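PDB 3M1G: putative glutathione S-transferase, which probably acts as a glutathione transferase of the omega-like group, using a cysteine nucleophile in its thioredoxin-like domain. Local coordinates for residues Pro155-Thr158 with Ile159-Leu163; Gly207-Glu210 with Ala211-Glu214; Asp239-Thr242 with Glu243-Arg247. All coordinates share one frame; numbering follows the deposited sequence.

Contact 1 of 3, residues Pro155-Thr158 with Ile159-Leu163; sequences PSIT and IDFNL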
loop_
_atom_site.group_PDB
_atom_site.type_symbol
_atom_site.label_atom_id
_atom_site.label_comp_id
_atom_site.label_asym_id
_atom_site.label_seq_id
_atom_site.Cartn_x
_atom_site.Cartn_y
_atom_site.Cartn_z
ATOM N N PRO A 155 -22.834 5.247 -18.584
ATOM C CA PRO A 155 -22.989 3.923 -19.248
ATOM C C PRO A 155 -23.571 3.998 -20.684
ATOM O O PRO A 155 -23.073 3.304 -21.569
ATOM C CB PRO A 155 -23.942 3.154 -18.331
ATOM C CG PRO A 155 -23.829 3.901 -16.942
ATOM C CD PRO A 155 -23.639 5.334 -17.334
ATOM N N SER A 156 -24.567 4.841 -20.931
ATOM C CA SER A 156 -25.089 4.935 -22.266
ATOM C C SER A 156 -24.170 5.706 -23.204
ATOM O O SER A 156 -24.193 5.469 -24.421
ATOM C CB SER A 156 -26.537 5.478 -22.293
ATOM O OG SER A 156 -26.561 6.823 -21.949
ATOM N N ILE A 157 -23.289 6.548 -22.669
ATOM C CA ILE A 157 -22.374 7.277 -23.524
ATOM C C ILE A 157 -21.487 6.318 -24.301
ATOM O O ILE A 157 -21.387 6.432 -25.505
ATOM C CB ILE A 157 -21.547 8.358 -22.761
ATOM C CG1 ILE A 157 -22.471 9.504 -22.365
ATOM C CG2 ILE A 157 -20.382 8.916 -23.635
ATOM C CD1 ILE A 157 -21.829 10.582 -21.464
ATOM N N THR A 158 -20.863 5.353 -23.635
ATOM C CA THR A 158 -19.928 4.462 -24.311
ATOM C C THR A 158 -20.671 3.438 -25.173
ATOM O O THR A 158 -20.222 3.119 -26.277
ATOM C CB THR A 158 -18.941 3.754 -23.315
ATOM O OG1 THR A 158 -19.695 3.147 -22.254
ATOM C CG2 THR A 158 -17.933 4.788 -22.701
ATOM N N ILE A 159 -21.828 2.966 -24.722
ATOM C CA ILE A 159 -22.607 2.060 -25.554
ATOM C C ILE A 159 -22.997 2.790 -26.831
ATOM O O ILE A 159 -22.834 2.283 -27.939
ATOM C CB ILE A 159 -23.860 1.512 -24.817
ATOM C CG1 ILE A 159 -23.471 0.638 -23.643
ATOM C CG2 ILE A 159 -24.730 0.701 -25.733
ATOM C CD1 ILE A 159 -22.446 -0.460 -24.002
ATOM N N ASP A 160 -23.468 4.017 -26.691
ATOM C CA ASP A 160 -23.883 4.789 -27.874
ATOM C C ASP A 160 -22.705 5.174 -28.778
ATOM O O ASP A 160 -22.845 5.153 -30.008
ATOM C CB ASP A 160 -24.727 5.989 -27.469
ATOM C CG ASP A 160 -26.120 5.571 -26.930
ATOM O OD1 ASP A 160 -26.516 4.366 -27.060
ATOM O OD2 ASP A 160 -26.854 6.461 -26.428
ATOM N N PHE A 161 -21.541 5.486 -28.202
ATOM C CA PHE A 161 -20.336 5.694 -29.056
ATOM C C PHE A 161 -20.113 4.471 -29.978
ATOM O O PHE A 161 -19.779 4.629 -31.152
ATOM C CB PHE A 161 -19.043 5.934 -28.255
ATOM C CG PHE A 161 -18.862 7.307 -27.681
ATOM C CD1 PHE A 161 -19.710 8.389 -27.982
ATOM C CD2 PHE A 161 -17.815 7.521 -26.789
ATOM C CE1 PHE A 161 -19.490 9.623 -27.443
ATOM C CE2 PHE A 161 -17.570 8.750 -26.270
ATOM C CZ PHE A 161 -18.401 9.829 -26.587
ATOM N N ASN A 162 -20.238 3.266 -29.427
ATOM C CA ASN A 162 -20.094 2.029 -30.177
ATOM C C ASN A 162 -21.185 1.766 -31.204
ATOM O O ASN A 162 -20.878 1.365 -32.314
ATOM C CB ASN A 162 -20.020 0.824 -29.227
ATOM C CG ASN A 162 -18.641 0.701 -28.571
ATOM O OD1 ASN A 162 -17.653 0.424 -29.271
ATOM N ND2 ASN A 162 -18.554 0.969 -27.258
ATOM N N LEU A 163 -22.454 1.963 -30.844
ATOM C CA LEU A 163 -23.551 1.509 -31.707
ATOM C C LEU A 163 -24.167 2.645 -32.512
ATOM O O LEU A 163 -24.547 2.437 -33.633
ATOM C CB LEU A 163 -24.645 0.822 -30.881
ATOM C CG LEU A 163 -24.223 -0.374 -30.016
ATOM C CD1 LEU A 163 -25.495 -1.070 -29.442
ATOM C CD2 LEU A 163 -23.321 -1.331 -30.804
#

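Contact 2 of 3, residues Gly207-Glu210 with Ala211-Glu214; sequences GSQE and AHNE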
loop_
_atom_site.group_PDB
_atom_site.type_symbol
_atom_site.label_atom_id
_atom_site.label_comp_id
_atom_site.label_asym_id
_atom_site.label_seq_id
_atom_site.Cartn_x
_atom_site.Cartn_y
_atom_site.Cartn_z
ATOM N N GLY A 207 -17.920 5.500 6.581
ATOM C CA GLY A 207 -18.120 6.406 7.713
ATOM C C GLY A 207 -17.935 5.774 9.077
ATOM O O GLY A 207 -18.105 6.448 10.079
ATOM N N SER A 208 -17.657 4.480 9.124
ATOM C CA SER A 208 -17.431 3.780 10.361
ATOM C C SER A 208 -16.537 2.578 10.044
ATOM O O SER A 208 -16.382 2.203 8.874
ATOM C CB SER A 208 -18.749 3.286 10.967
ATOM O OG SER A 208 -19.314 2.296 10.113
ATOM N N GLN A 209 -15.988 1.968 11.086
ATOM C CA GLN A 209 -15.103 0.815 10.926
ATOM C C GLN A 209 -15.879 -0.336 10.317
ATOM O O GLN A 209 -15.378 -1.070 9.460
ATOM C CB GLN A 209 -14.554 0.355 12.280
ATOM C CG GLN A 209 -13.499 -0.797 12.185
ATOM C CD GLN A 209 -12.279 -0.351 11.405
ATOM O OE1 GLN A 209 -11.658 0.668 11.735
ATOM N NE2 GLN A 209 -11.972 -1.055 10.340
ATOM N N GLU A 210 -17.119 -0.469 10.775
ATOM C CA GLU A 210 -18.012 -1.547 10.365
ATOM C C GLU A 210 -18.309 -1.439 8.882
ATOM O O GLU A 210 -18.339 -2.436 8.182
ATOM C CB GLU A 210 -19.331 -1.481 11.156
ATOM C CG GLU A 210 -19.184 -1.809 12.648
ATOM C CD GLU A 210 -18.352 -0.786 13.504
ATOM O OE1 GLU A 210 -18.283 0.436 13.176
ATOM O OE2 GLU A 210 -17.774 -1.238 14.537
ATOM N N ALA A 211 -18.533 -0.220 8.419
ATOM C CA ALA A 211 -18.842 0.024 7.023
ATOM C C ALA A 211 -17.602 -0.262 6.190
ATOM O O ALA A 211 -17.703 -0.811 5.108
ATOM C CB ALA A 211 -19.343 1.479 6.799
ATOM N N HIS A 212 -16.421 0.116 6.690
ATOM C CA HIS A 212 -15.163 -0.221 5.995
ATOM C C HIS A 212 -15.022 -1.727 5.847
ATOM O O HIS A 212 -14.757 -2.217 4.744
ATOM C CB HIS A 212 -13.923 0.386 6.669
ATOM C CG HIS A 212 -12.630 -0.189 6.172
ATOM N ND1 HIS A 212 -12.000 0.269 5.035
ATOM C CD2 HIS A 212 -11.890 -1.230 6.619
ATOM C CE1 HIS A 212 -10.895 -0.436 4.836
ATOM N NE2 HIS A 212 -10.795 -1.339 5.800
ATOM N N ASN A 213 -15.188 -2.441 6.946
ATOM C CA ASN A 213 -15.012 -3.893 6.974
ATOM C C ASN A 213 -15.868 -4.617 5.921
ATOM O O ASN A 213 -15.406 -5.529 5.230
ATOM C CB ASN A 213 -15.353 -4.473 8.333
ATOM C CG ASN A 213 -14.388 -4.042 9.450
ATOM O OD1 ASN A 213 -13.321 -3.464 9.219
ATOM N ND2 ASN A 213 -14.783 -4.343 10.681
ATOM N N GLU A 214 -17.123 -4.214 5.817
ATOM C CA GLU A 214 -18.040 -4.861 4.887
ATOM C C GLU A 214 -17.716 -4.521 3.440
ATOM O O GLU A 214 -17.740 -5.384 2.582
ATOM C CB GLU A 214 -19.507 -4.500 5.212
ATOM C CG GLU A 214 -20.520 -5.346 4.383
ATOM C CD GLU A 214 -20.109 -6.850 4.392
ATOM O OE1 GLU A 214 -19.870 -7.425 5.527
ATOM O OE2 GLU A 214 -19.947 -7.416 3.262
#

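Contact 3 of 3, residues Asp239-Thr242 with Glu243-Arg247; sequences DHIT and EADIR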
loop_
_atom_site.group_PDB
_atom_site.type_symbol
_atom_site.label_atom_id
_atom_site.label_comp_id
_atom_site.label_asym_id
_atom_site.label_seq_id
_atom_site.Cartn_x
_atom_site.Cartn_y
_atom_site.Cartn_z
ATOM N N ASP A 239 -11.323 -13.643 -26.077
ATOM C CA ASP A 239 -10.082 -13.427 -26.817
ATOM C C ASP A 239 -9.755 -11.968 -27.114
ATOM O O ASP A 239 -8.601 -11.669 -27.375
ATOM C CB ASP A 239 -10.130 -14.183 -28.151
ATOM C CG ASP A 239 -9.933 -15.681 -27.988
ATOM O OD1 ASP A 239 -9.484 -16.114 -26.907
ATOM O OD2 ASP A 239 -10.219 -16.405 -28.954
ATOM N N HIS A 240 -10.765 -11.097 -27.145
ATOM C CA HIS A 240 -10.575 -9.699 -27.532
ATOM C C HIS A 240 -11.152 -8.699 -26.525
ATOM O O HIS A 240 -12.071 -9.013 -25.777
ATOM C CB HIS A 240 -11.158 -9.433 -28.954
ATOM C CG HIS A 240 -10.673 -10.406 -29.992
ATOM N ND1 HIS A 240 -9.331 -10.635 -30.210
ATOM C CD2 HIS A 240 -11.341 -11.233 -30.845
ATOM C CE1 HIS A 240 -9.190 -11.563 -31.156
ATOM N NE2 HIS A 240 -10.392 -11.959 -31.538
ATOM N N ILE A 241 -10.617 -7.483 -26.561
ATOM C CA ILE A 241 -11.062 -6.391 -25.706
ATOM C C ILE A 241 -12.514 -6.007 -26.039
ATOM O O ILE A 241 -12.907 -5.961 -27.216
ATOM C CB ILE A 241 -10.146 -5.157 -25.850
ATOM C CG1 ILE A 241 -8.768 -5.500 -25.290
ATOM C CG2 ILE A 241 -10.776 -3.880 -25.170
ATOM C CD1 ILE A 241 -7.646 -4.501 -25.585
ATOM N N THR A 242 -13.310 -5.817 -24.988
ATOM C CA THR A 242 -14.688 -5.337 -25.105
ATOM C C THR A 242 -14.961 -4.189 -24.132
ATOM O O THR A 242 -14.126 -3.825 -23.294
ATOM C CB THR A 242 -15.710 -6.465 -24.786
ATOM O OG1 THR A 242 -15.479 -6.955 -23.450
ATOM C CG2 THR A 242 -15.628 -7.642 -25.815
ATOM N N GLU A 243 -16.144 -3.599 -24.268
ATOM C CA GLU A 243 -16.672 -2.638 -23.321
ATOM C C GLU A 243 -16.435 -3.001 -21.847
ATOM O O GLU A 243 -16.188 -2.107 -21.035
ATOM C CB GLU A 243 -18.182 -2.484 -23.568
ATOM C CG GLU A 243 -18.977 -1.646 -22.581
ATOM C CD GLU A 243 -18.935 -0.118 -22.843
ATOM O OE1 GLU A 243 -18.459 0.298 -23.918
ATOM O OE2 GLU A 243 -19.426 0.650 -21.967
ATOM N N ALA A 244 -16.624 -4.271 -21.490
ATOM C CA ALA A 244 -16.366 -4.743 -20.118
ATOM C C ALA A 244 -14.971 -4.400 -19.591
ATOM O O ALA A 244 -14.814 -3.965 -18.444
ATOM C CB ALA A 244 -16.641 -6.285 -20.018
ATOM N N ASP A 245 -13.952 -4.560 -20.439
ATOM C CA ASP A 245 -12.566 -4.235 -20.069
ATOM C C ASP A 245 -12.375 -2.722 -19.917
ATOM O O ASP A 245 -11.674 -2.235 -19.011
ATOM C CB ASP A 245 -11.610 -4.814 -21.114
ATOM C CG ASP A 245 -11.809 -6.286 -21.340
ATOM O OD1 ASP A 245 -11.588 -7.080 -20.386
ATOM O OD2 ASP A 245 -12.177 -6.665 -22.495
ATOM N N ILE A 246 -13.072 -1.944 -20.754
ATOM C CA ILE A 246 -13.010 -0.514 -20.675
ATOM C C ILE A 246 -13.653 0.026 -19.378
ATOM O O ILE A 246 -13.261 1.091 -18.896
ATOM C CB ILE A 246 -13.633 0.061 -21.935
ATOM C CG1 ILE A 246 -12.690 -0.298 -23.127
ATOM C CG2 ILE A 246 -13.862 1.564 -21.817
ATOM C CD1 ILE A 246 -13.340 -0.336 -24.425
ATOM N N ARG A 247 -14.624 -0.705 -18.824
ATOM C CA ARG A 247 -15.223 -0.365 -17.554
ATOM C C ARG A 247 -14.398 -0.864 -16.349
ATOM O O ARG A 247 -14.440 -0.259 -15.290
ATOM C CB ARG A 247 -16.625 -0.912 -17.458
ATOM C CG ARG A 247 -17.536 -0.232 -18.454
ATOM C CD ARG A 247 -18.967 -0.606 -18.237
ATOM N NE ARG A 247 -19.799 -0.162 -19.349
ATOM C CZ ARG A 247 -21.131 -0.193 -19.368
ATOM N NH1 ARG A 247 -21.769 0.233 -20.450
ATOM N NH2 ARG A 247 -21.833 -0.650 -18.334
HETATM O O HOH W 1 -13.354 -8.738 -23.271
#

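Contact 1 of 3, residues Pro155-Thr158 with Ile159-Leu163
Ile159 meets Pro155 one turn back in helix 154-163, which follows strand 149-151 as the last helix of the thioredoxin-like domain. Its amide makes a weak, long bond to Pro155 O, and Ile159 CG1 lies against the same oxygen at 3.4 Å; CG1 gets there by standing beside its own backbone N (chi1 -65°). Asp160 N donates to Ser156 O at 2.8 Å, and the CB of Asp160 rests on that oxygen at 3.1 Å. The carboxylate itself is directed to Arg34, with which it forms a salt bridge, while Ser156 OG turns back to Asp153. At Phe161 the contact becomes aromatic. Its N bonds to Ile157 O at 2.9 Å, and Ile157 CG2 packs over one ring face, 3.9 Å from the centroid and 21° off the normal, offset toward the rim, a CH-pi contact between side chains that lie alongside each other. Thr79 and Leu141 also touch the Phe161 side chain, and Trp165 meets its ring edge-to-face, so Phe161 packs against both helix 71-83 and strand 140-143. Asn162 brings two donors to one acceptor: its N reaches Thr158 O at 3.2 Å, and ND2 adds a weak bond to the same atom at 2.9 Å, bent to 129° at the hydrogen. The helix thus joins an apolar side to polar ones. Ile157 and Phe161 pack into the core, Thr158 and Asn162 touch helix 243-253, and the buried Asp160 carboxylate has its charge balanced by Arg34, which probably helps it to stay ionised.

Contact 2 of 3, residues Gly207-Glu210 with Ala211-Glu214
Ser208 N-caps helix 209-229 by accepting from Ala211 N, at the start of a long helix of the all-helical C-terminal domain. The capping bond measures 3.1 Å from Ser208 OG to Ala211 N, at 154° on the hydrogen. It depends on chi1 of 66°, which tucks OG between the serine's own N and carbonyl carbon and also sets it 3.4 Å from Ala211 CB. Backbone bonds then take over: His212 N to Ser208 O at 3.0 Å, Asn213 N to Gln209 O at 2.9 Å, and Glu214 N to Glu210 O at 3.2 Å. Among side chains, Gln209 and His212 run alongside each other with amide and ring planes 75° apart, NE2 of Gln209 standing 3.7 Å from His212 CD2. Both also face the second subunit, where Gln209 NE2 bonds to Val315 O and His212 NE2 to Val317 N, so this first turn takes part in the dimer interface. The amide-amide bond completes the contact: Gln209, bent at chi2, sends NE2 to Asn213 OD1 at 3.0 Å, and that oxygen lies almost exactly in the glutamine amide plane.

Contact 3 of 3, residues Asp239-Thr242 with Glu243-Arg247
A capping motif familiar from glutathione transferases opens helix 243-253: the S/T-x-x-D sequence, here Thr242-Glu243-Ala244-Asp245, with a hydrophobic staple outside it. Only the aspartate half of a capping box is made. Thr242 is the N-cap, and its N donates to Asp245 OD2 at 2.9 Å in a nearly straight bond (170°), meeting the lone pair that faces away from the other carboxylate oxygen. Chi1 of -54° places the carboxylate beside the Asp245 backbone N and lets it reach back past the start of the helix. There OD2 also comes within 3.4 Å of Ile241 CA. Asp245 OD1 is taken by Tyr279 OH and Leu236 N. Thr242 OG1 is held by a water, which accepts from it and donates to His240 O and Asp245 OD2, joining the preceding loop to the cap. Thr242 O receives two weak bonds, from Asp245 N at 3.0 Å and Ile246 N at 3.3 Å. The staple is loose: Ile241 CG2 and Ile246 CD1 approach to 4.4 Å. One turn further, Arg247 forms a salt bridge with Glu243, side-on, NE and NH1 both donating to OE2 at 2.8 Å, with OE2 within 6° of the guanidinium plane. The same oxygen is probably also hydrogen-bonded to Thr158 OG1, and Arg247 NH1 bonds to a bound glycerol. Asp245 is therefore a buried carboxylate with donors on both oxygens, a setting that would stabilise its negative charge near the helix N-terminus; Glu243 and Arg247 probably offset each other's charge.

In the fold
Contacts 1 and 3 adjoin, their centres 13 Å apart, and where they meet, the thioredoxin-like domain packs on the helical one. A probable, short hydrogen bond between Thr158 OG1 and Glu243 OE2 (2.5 Å) links them, and Ile159 CG1 packs on Arg247 NH1 at 3.6 Å. Glycerol, probably from the crystallisation liquor, is bound about 3 Å from the Pro155 side chain and may mark a pocket between the domains; the predicted nucleophile Cys70 is about 11 Å from Ile157, side chain to side chain. Contact 2 is remote, its centre 35 Å from that of contact 1 and 32 Å from that of contact 3. It serves the subunit interface, though His212 remains about 10 Å, side chain to side chain, from Tyr259, predicted to tune the cysteine.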